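Local coordinates for protein N-acetyl-L-2,4-diaminobutyric acid deacetylase (PDB 6TWL) that probably removes the acetyl group from N-acetyl-L-2,4-diaminobutyric acid as a zinc-dependent deacetylase in the breakdown of ectoine, at residues L250-P253 with C257-F260; L22-S27 with T122-D127; G227-L232 with G236-E241. All coordinates share one frame; numbering follows the deposited sequence.

Interaction 1 of 3, residues L250-P253 with C257-F260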
loop_
_atom_site.group_PDB
_atom_site.type_symbol
_atom_site.label_atom_id
_atom_site.label_comp_id
_atom_site.label_asym_id
_atom_site.label_seq_id
_atom_site.Cartn_x
_atom_site.Cartn_y
_atom_site.Cartn_z
ATOM N N LEU A 250 -1.755 -13.118 -10.763
ATOM C CA LEU A 250 -2.261 -13.973 -9.702
ATOM C C LEU A 250 -3.620 -13.481 -9.232
ATOM O O LEU A 250 -3.940 -12.293 -9.327
ATOM C CB LEU A 250 -1.299 -14.014 -8.510
ATOM C CG LEU A 250 0.152 -14.372 -8.825
ATOM C CD1 LEU A 250 1.060 -13.872 -7.721
ATOM C CD2 LEU A 250 0.299 -15.874 -9.010
ATOM N N THR A 251 -4.417 -14.418 -8.726
ATOM C CA THR A 251 -5.698 -14.127 -8.106
ATOM C C THR A 251 -5.787 -14.879 -6.786
ATOM O O THR A 251 -5.183 -15.941 -6.617
ATOM C CB THR A 251 -6.883 -14.529 -9.005
ATOM O OG1 THR A 251 -6.968 -15.957 -9.077
ATOM C CG2 THR A 251 -6.723 -13.962 -10.411
ATOM N N MET A 252 -6.543 -14.309 -5.845
ATOM C CA MET A 252 -6.867 -14.952 -4.574
ATOM C C MET A 252 -8.382 -15.111 -4.533
ATOM O O MET A 252 -9.087 -14.306 -3.905
ATOM C CB MET A 252 -6.356 -14.144 -3.384
ATOM C CG MET A 252 -4.853 -14.213 -3.168
ATOM S SD MET A 252 -4.257 -12.716 -2.368
ATOM C CE MET A 252 -5.570 -12.441 -1.186
ATOM N N PRO A 253 -8.919 -16.142 -5.190
ATOM C CA PRO A 253 -10.367 -16.234 -5.398
ATOM C C PRO A 253 -11.155 -16.869 -4.265
ATOM O O PRO A 253 -12.393 -16.842 -4.312
ATOM C CB PRO A 253 -10.458 -17.109 -6.655
ATOM C CG PRO A 253 -9.285 -18.032 -6.530
ATOM C CD PRO A 253 -8.195 -17.251 -5.833
ATOM N N CYS A 257 -7.157 -19.958 -0.160
ATOM C CA CYS A 257 -5.825 -19.421 -0.400
ATOM C C CYS A 257 -5.076 -19.133 0.892
ATOM O O CYS A 257 -3.860 -18.915 0.853
ATOM C CB CYS A 257 -5.917 -18.134 -1.225
ATOM S SG CYS A 257 -6.385 -18.364 -2.963
ATOM N N PHE A 258 -5.770 -19.133 2.025
ATOM C CA PHE A 258 -5.217 -18.717 3.305
ATOM C C PHE A 258 -5.129 -19.912 4.240
ATOM O O PHE A 258 -6.074 -20.702 4.337
ATOM C CB PHE A 258 -6.077 -17.624 3.941
ATOM C CG PHE A 258 -6.277 -16.427 3.063
ATOM C CD1 PHE A 258 -7.240 -16.429 2.067
ATOM C CD2 PHE A 258 -5.496 -15.301 3.228
ATOM C CE1 PHE A 258 -7.419 -15.326 1.260
ATOM C CE2 PHE A 258 -5.673 -14.198 2.424
ATOM C CZ PHE A 258 -6.638 -14.209 1.445
ATOM N N VAL A 259 -3.999 -20.035 4.928
ATOM C CA VAL A 259 -3.779 -21.082 5.918
ATOM C C VAL A 259 -3.412 -20.403 7.228
ATOM O O VAL A 259 -2.407 -19.685 7.301
ATOM C CB VAL A 259 -2.684 -22.065 5.479
ATOM C CG1 VAL A 259 -2.301 -22.978 6.634
ATOM C CG2 VAL A 259 -3.153 -22.876 4.283
ATOM N N PHE A 260 -4.224 -20.621 8.254
ATOM C CA PHE A 260 -4.029 -19.977 9.541
ATOM C C PHE A 260 -3.504 -20.971 10.568
ATOM O O PHE A 260 -3.848 -22.156 10.551
ATOM C CB PHE A 260 -5.336 -19.349 10.024
ATOM C CG PHE A 260 -5.845 -18.270 9.117
ATOM C CD1 PHE A 260 -5.197 -17.049 9.052
ATOM C CD2 PHE A 260 -6.949 -18.482 8.309
ATOM C CE1 PHE A 260 -5.649 -16.052 8.213
ATOM C CE2 PHE A 260 -7.405 -17.488 7.467
ATOM C CZ PHE A 260 -6.753 -16.271 7.420
#
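Cys257 SG rests against the Met252-Pro253 junction, 3.6 Å from Pro253 CD and 3.8 Å from Met252 CA, both on one side of the sulfur. The methionine side chain itself comes a little less close, with Met252 CB at 4.2 Å from Cys257 SG. No hydrogen bond runs between the two segments; they meet by van der Waals contact alone, and the closest CA atoms, of Met252 and Cys257, are 6.2 Å apart. The chain crosses here from one part of the fold to the other. Leu250 lies in strand 248-251, at one edge of the large mixed sheet of the zinc-hydrolase domain, where it makes backbone hydrogen bonds with Ser182 and Glu184, while 258-260 enters the beta-rich C-terminal part, where Val259 makes a backbone hydrogen bond with Val322. Beside the sulfur contact, the side chain of Met252 crosses that of Phe258 at about a right angle. CG of Met252 sits beside its backbone N (chi1 -74°), and a bend at chi3, 40°, throws the terminal methyl round toward the aromatic ring. There Met252 CE presses on Phe258 CZ at 3.3 Å, a tight approach, and lies 4.0 Å from Phe258 CE2; it reaches this far corner of the ring obliquely. The methionine side chain is also about 8 Å from that of Glu209, a zinc ligand observed in this protein, although the present model is the apo form.

Interaction 2 of 3, residues L22-S27 with T122-D127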
loop_
_atom_site.group_PDB
_atom_site.type_symbol
_atom_site.label_atom_id
_atom_site.label_comp_id
_atom_site.label_asym_id
_atom_site.label_seq_id
_atom_site.Cartn_x
_atom_site.Cartn_y
_atom_site.Cartn_z
ATOM N N LEU A 22 0.258 19.371 6.281
ATOM C CA LEU A 22 -1.142 19.593 6.614
ATOM C C LEU A 22 -1.242 19.768 8.123
ATOM O O LEU A 22 -0.756 18.924 8.882
ATOM C CB LEU A 22 -2.014 18.424 6.152
ATOM C CG LEU A 22 -1.974 18.014 4.680
ATOM C CD1 LEU A 22 -2.582 16.632 4.505
ATOM C CD2 LEU A 22 -2.703 19.034 3.819
ATOM N N LYS A 23 -1.861 20.863 8.557
ATOM C CA LYS A 23 -1.884 21.247 9.962
ATOM C C LYS A 23 -3.321 21.458 10.424
ATOM O O LYS A 23 -4.110 22.102 9.728
ATOM C CB LYS A 23 -1.059 22.524 10.174
ATOM C CG LYS A 23 -1.197 23.151 11.550
ATOM C CD LYS A 23 -0.293 24.368 11.698
ATOM C CE LYS A 23 -0.659 25.453 10.693
ATOM N NZ LYS A 23 0.296 26.598 10.720
ATOM N N LEU A 24 -3.664 20.891 11.582
ATOM C CA LEU A 24 -4.883 21.251 12.306
ATOM C C LEU A 24 -4.476 21.535 13.745
ATOM O O LEU A 24 -3.918 20.644 14.418
ATOM C CB LEU A 24 -5.982 20.182 12.242
ATOM C CG LEU A 24 -5.788 18.790 12.838
ATOM C CD1 LEU A 24 -7.124 18.135 13.194
ATOM C CD2 LEU A 24 -5.061 17.974 11.813
ATOM N N PRO A 25 -4.703 22.749 14.247
ATOM C CA PRO A 25 -4.167 23.113 15.567
ATOM C C PRO A 25 -4.720 22.307 16.732
ATOM O O PRO A 25 -4.056 22.266 17.772
ATOM C CB PRO A 25 -4.526 24.598 15.682
ATOM C CG PRO A 25 -4.528 25.069 14.268
ATOM C CD PRO A 25 -5.108 23.933 13.473
ATOM N N HIS A 26 -5.882 21.655 16.600
ATOM C CA HIS A 26 -6.372 20.753 17.642
ATOM C C HIS A 26 -6.243 21.368 19.032
ATOM O O HIS A 26 -5.634 20.779 19.930
ATOM C CB HIS A 26 -5.584 19.440 17.558
ATOM C CG HIS A 26 -6.111 18.341 18.428
ATOM N ND1 HIS A 26 -7.436 18.236 18.793
ATOM C CD2 HIS A 26 -5.475 17.296 19.007
ATOM C CE1 HIS A 26 -7.592 17.170 19.560
ATOM N NE2 HIS A 26 -6.417 16.583 19.704
ATOM N N SER A 27 -6.824 22.546 19.214
ATOM C CA SER A 27 -6.449 23.430 20.307
ATOM C C SER A 27 -7.572 23.662 21.310
ATOM O O SER A 27 -8.342 22.751 21.606
ATOM C CB SER A 27 -5.970 24.758 19.730
ATOM O OG SER A 27 -4.846 24.548 18.892
ATOM N N THR A 122 -8.775 11.900 13.982
ATOM C CA THR A 122 -8.653 10.983 12.852
ATOM C C THR A 122 -9.783 11.161 11.845
ATOM O O THR A 122 -9.577 10.950 10.645
ATOM C CB THR A 122 -8.618 9.533 13.341
ATOM O OG1 THR A 122 -9.672 9.319 14.288
ATOM C CG2 THR A 122 -7.284 9.224 13.997
ATOM N N GLU A 123 -10.980 11.535 12.304
ATOM C CA GLU A 123 -12.082 11.761 11.376
ATOM C C GLU A 123 -11.970 13.109 10.675
ATOM O O GLU A 123 -12.477 13.264 9.559
ATOM C CB GLU A 123 -13.422 11.641 12.103
ATOM C CG GLU A 123 -13.481 10.461 13.057
ATOM C CD GLU A 123 -14.850 10.262 13.676
ATOM O OE1 GLU A 123 -15.823 10.875 13.191
ATOM O OE2 GLU A 123 -14.946 9.501 14.663
ATOM N N LYS A 124 -11.314 14.088 11.304
ATOM C CA LYS A 124 -11.022 15.339 10.611
ATOM C C LYS A 124 -10.000 15.119 9.503
ATOM O O LYS A 124 -10.116 15.699 8.417
ATOM C CB LYS A 124 -10.523 16.387 11.607
ATOM C CG LYS A 124 -11.603 16.946 12.525
ATOM C CD LYS A 124 -11.098 18.141 13.325
ATOM C CE LYS A 124 -11.934 18.366 14.579
ATOM N NZ LYS A 124 -11.580 19.635 15.276
ATOM N N ILE A 125 -8.998 14.276 9.760
ATOM C CA ILE A 125 -8.006 13.950 8.740
ATOM C C ILE A 125 -8.648 13.166 7.603
ATOM O O ILE A 125 -8.374 13.420 6.423
ATOM C CB ILE A 125 -6.834 13.175 9.371
ATOM C CG1 ILE A 125 -6.068 14.065 10.350
ATOM C CG2 ILE A 125 -5.906 12.634 8.293
ATOM C CD1 ILE A 125 -5.101 13.305 11.235
ATOM N N ALA A 126 -9.506 12.199 7.936
ATOM C CA ALA A 126 -10.182 11.421 6.904
ATOM C C ALA A 126 -11.139 12.287 6.095
ATOM O O ALA A 126 -11.231 12.140 4.871
ATOM C CB ALA A 126 -10.926 10.244 7.535
ATOM N N ASP A 127 -11.864 13.191 6.762
ATOM C CA ASP A 127 -12.761 14.097 6.051
ATOM C C ASP A 127 -12.000 14.991 5.083
ATOM O O ASP A 127 -12.529 15.354 4.027
ATOM C CB ASP A 127 -13.548 14.950 7.046
ATOM C CG ASP A 127 -14.692 15.701 6.393
ATOM O OD1 ASP A 127 -15.696 15.057 6.030
ATOM O OD2 ASP A 127 -14.585 16.936 6.242
#
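With chi1 at 63°, Leu24 has its CG in the crowded position between backbone N and carbonyl carbon, which swings one methyl toward Lys124 and the other toward Ile125; Lys124, with CG beside its own backbone N (chi1 -73°), runs out extended past CD1 of the leucine. The result is strand-on-helix packing: the last residue of strand 16-24, next to the edge of the large mixed sheet, lies against the early turns of helix 121-133. Leu24 CD1 rests along the aliphatic part of the lysine, 4.0 Å from Lys124 CD and 4.1 Å from Lys124 CB. Its sister methyl, CD2, goes to the neighbouring residue and stands 4.3 Å from Ile125 CG1. The leucine thus spans two successive helix residues, one methyl to each, and uses only the carbon portion of the lysine. Neither contact is polar, and the site lies away from the zinc ligands. Behind the pair, Leu24 also touches Val36 and Ile125 touches Ile38, both of strand 36-45, so the helix is seated over two adjacent strands. Lys124 NZ lies 5.6 Å from His26 ND1, too far for a direct bond. Past the strand end, Ser27 OG donates to Pro25 O at 2.7 Å, approaching from above the carbonyl plane, 78° out of it.

Interaction 3 of 3, residues G227-L232 with G236-E241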
loop_
_atom_site.group_PDB
_atom_site.type_symbol
_atom_site.label_atom_id
_atom_site.label_comp_id
_atom_site.label_asym_id
_atom_site.label_seq_id
_atom_site.Cartn_x
_atom_site.Cartn_y
_atom_site.Cartn_z
ATOM N N GLY A 227 8.083 1.115 -10.439
ATOM C CA GLY A 227 6.631 1.073 -10.511
ATOM C C GLY A 227 6.000 2.442 -10.345
ATOM O O GLY A 227 5.002 2.760 -10.994
ATOM N N LEU A 228 6.581 3.275 -9.479
ATOM C CA LEU A 228 6.075 4.630 -9.297
ATOM C C LEU A 228 6.235 5.450 -10.573
ATOM O O LEU A 228 5.289 6.107 -11.024
ATOM C CB LEU A 228 6.796 5.297 -8.123
ATOM C CG LEU A 228 6.334 6.662 -7.614
ATOM C CD1 LEU A 228 4.844 6.671 -7.311
ATOM C CD2 LEU A 228 7.133 7.030 -6.374
ATOM N N ARG A 229 7.428 5.417 -11.172
ATOM C CA ARG A 229 7.670 6.188 -12.389
ATOM C C ARG A 229 6.800 5.693 -13.538
ATOM O O ARG A 229 6.197 6.491 -14.265
ATOM C CB ARG A 229 9.148 6.125 -12.775
ATOM C CG ARG A 229 9.586 7.326 -13.601
ATOM C CD ARG A 229 10.978 7.160 -14.173
ATOM N NE ARG A 229 11.127 5.879 -14.851
ATOM C CZ ARG A 229 11.437 5.742 -16.135
ATOM N NH1 ARG A 229 11.639 6.810 -16.894
ATOM N NH2 ARG A 229 11.548 4.530 -16.660
ATOM N N ASN A 230 6.755 4.372 -13.736
ATOM C CA ASN A 230 5.900 3.784 -14.764
ATOM C C ASN A 230 4.474 4.306 -14.661
ATOM O O ASN A 230 3.897 4.781 -15.645
ATOM C CB ASN A 230 5.909 2.260 -14.639
ATOM C CG ASN A 230 7.106 1.612 -15.309
ATOM O OD1 ASN A 230 7.919 2.283 -15.943
ATOM N ND2 ASN A 230 7.201 0.291 -15.193
ATOM N N VAL A 231 3.898 4.233 -13.461
ATOM C CA VAL A 231 2.502 4.611 -13.270
ATOM C C VAL A 231 2.309 6.101 -13.529
ATOM O O VAL A 231 1.291 6.521 -14.095
ATOM C CB VAL A 231 2.042 4.194 -11.859
ATOM C CG1 VAL A 231 0.903 5.050 -11.379
ATOM C CG2 VAL A 231 1.631 2.729 -11.857
ATOM N N LEU A 232 3.293 6.922 -13.157
ATOM C CA LEU A 232 3.178 8.358 -13.392
ATOM C C LEU A 232 3.399 8.713 -14.859
ATOM O O LEU A 232 2.759 9.639 -15.370
ATOM C CB LEU A 232 4.158 9.115 -12.497
ATOM C CG LEU A 232 3.824 8.974 -11.011
ATOM C CD1 LEU A 232 4.869 9.642 -10.125
ATOM C CD2 LEU A 232 2.432 9.523 -10.733
ATOM N N GLY A 236 0.602 10.114 -17.731
ATOM C CA GLY A 236 0.870 11.363 -18.414
ATOM C C GLY A 236 1.271 12.506 -17.513
ATOM O O GLY A 236 1.184 13.666 -17.923
ATOM N N ILE A 237 1.710 12.212 -16.292
ATOM C CA ILE A 237 2.159 13.233 -15.357
ATOM C C ILE A 237 3.668 13.428 -15.429
ATOM O O ILE A 237 4.156 14.556 -15.351
ATOM C CB ILE A 237 1.710 12.873 -13.924
ATOM C CG1 ILE A 237 0.186 12.807 -13.844
ATOM C CG2 ILE A 237 2.243 13.879 -12.922
ATOM C CD1 ILE A 237 -0.333 12.475 -12.469
ATOM N N LEU A 238 4.415 12.342 -15.592
ATOM C CA LEU A 238 5.865 12.383 -15.663
ATOM C C LEU A 238 6.333 12.106 -17.084
ATOM O O LEU A 238 5.681 11.386 -17.845
ATOM C CB LEU A 238 6.491 11.367 -14.703
ATOM C CG LEU A 238 6.846 11.872 -13.304
ATOM C CD1 LEU A 238 7.886 10.972 -12.656
ATOM C CD2 LEU A 238 7.339 13.310 -13.352
ATOM N N LYS A 239 7.475 12.691 -17.437
ATOM C CA LYS A 239 8.071 12.485 -18.747
ATOM C C LYS A 239 9.042 11.312 -18.690
ATOM O O LYS A 239 9.743 11.118 -17.692
ATOM C CB LYS A 239 8.804 13.744 -19.222
ATOM C CG LYS A 239 10.042 14.098 -18.401
ATOM C CD LYS A 239 10.723 15.377 -18.877
ATOM C CE LYS A 239 11.203 16.153 -17.678
ATOM N NZ LYS A 239 12.260 17.187 -17.832
ATOM N N GLY A 240 9.064 10.518 -19.748
ATOM C CA GLY A 240 10.098 9.518 -19.899
ATOM C C GLY A 240 9.577 8.247 -20.540
ATOM O O GLY A 240 8.434 8.164 -20.982
ATOM N N GLU A 241 10.464 7.255 -20.571
ATOM C CA GLU A 241 10.206 5.951 -21.163
ATOM C C GLU A 241 9.954 4.926 -20.067
ATOM O O GLU A 241 10.639 4.917 -19.039
ATOM C CB GLU A 241 11.389 5.507 -22.026
ATOM C CG GLU A 241 11.496 6.235 -23.352
ATOM C CD GLU A 241 10.239 6.105 -24.186
ATOM O OE1 GLU A 241 9.834 4.959 -24.474
ATOM O OE2 GLU A 241 9.655 7.147 -24.552
#
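Gly236 opens the segment by breaking helix 218-234 with a positive phi of 74°, and the chain turns into a Schellman motif that points back at Leu232. Gly236 O accepts a hydrogen bond from Thr81 OG1, tying the helix end to the loop ahead of strand 82-87. Next, Ile237 N gives Leu232 O the main bond of the motif, 2.9 Å long and nearly in line with the C=O bond (167°). The two side chains also meet, in the hydrophobic contact usual for this cap, Ile237 CD1 lying 4.4 Å from Leu232 CD2. Leu238 adds a second donor to the same oxygen: its N is 3.2 Å from Leu232 O and stands well above the carbonyl plane. So two N-H groups hold the one carbonyl oxygen of Leu232. The Leu238 side chain folds back over the helix, CB to CB with Leu232 at 3.9 Å, and its CD1 reaches Arg229 CG at 4.1 Å, crossing that chain at about a right angle. Lys239 turns outward to a salt bridge with Asp79. At Gly240 the backbone angles would jam a beta carbon against the carbonyl O of Lys239, and it would also come within 3.0 Å of Arg229 NH1. Last comes Glu241, whose backbone O takes a weak bond from Arg229 NH2. A serine in place of Arg229 would probably leave the Glu241 carbonyl without that donor and Leu238 CD1 without the CG methylene it rests on. Though short, 2.6 Å from Arg229 NH2 to Glu241 O, the bond is bent to 123° at the hydrogen.

In the fold
From the N terminus, the first contact met along the chain is interaction 2, in which strand 16-24 meets helix 121-133 and closes a loop of about a hundred residues. Interaction 3 follows wholly after it, closing the short turn where helix 218-234 ends and the chain heads for strand 248-251. Interaction 1 then spans the few residues leading from that strand into the C-terminal beta part. The three lie in series, none inside or across another. Interactions 1 and 2 both reach the large mixed sheet, yet on opposite sides of the chain's centre, their centres about 37 Å apart. Interactions 1 and 3 are about 16 Å apart at their nearest atoms.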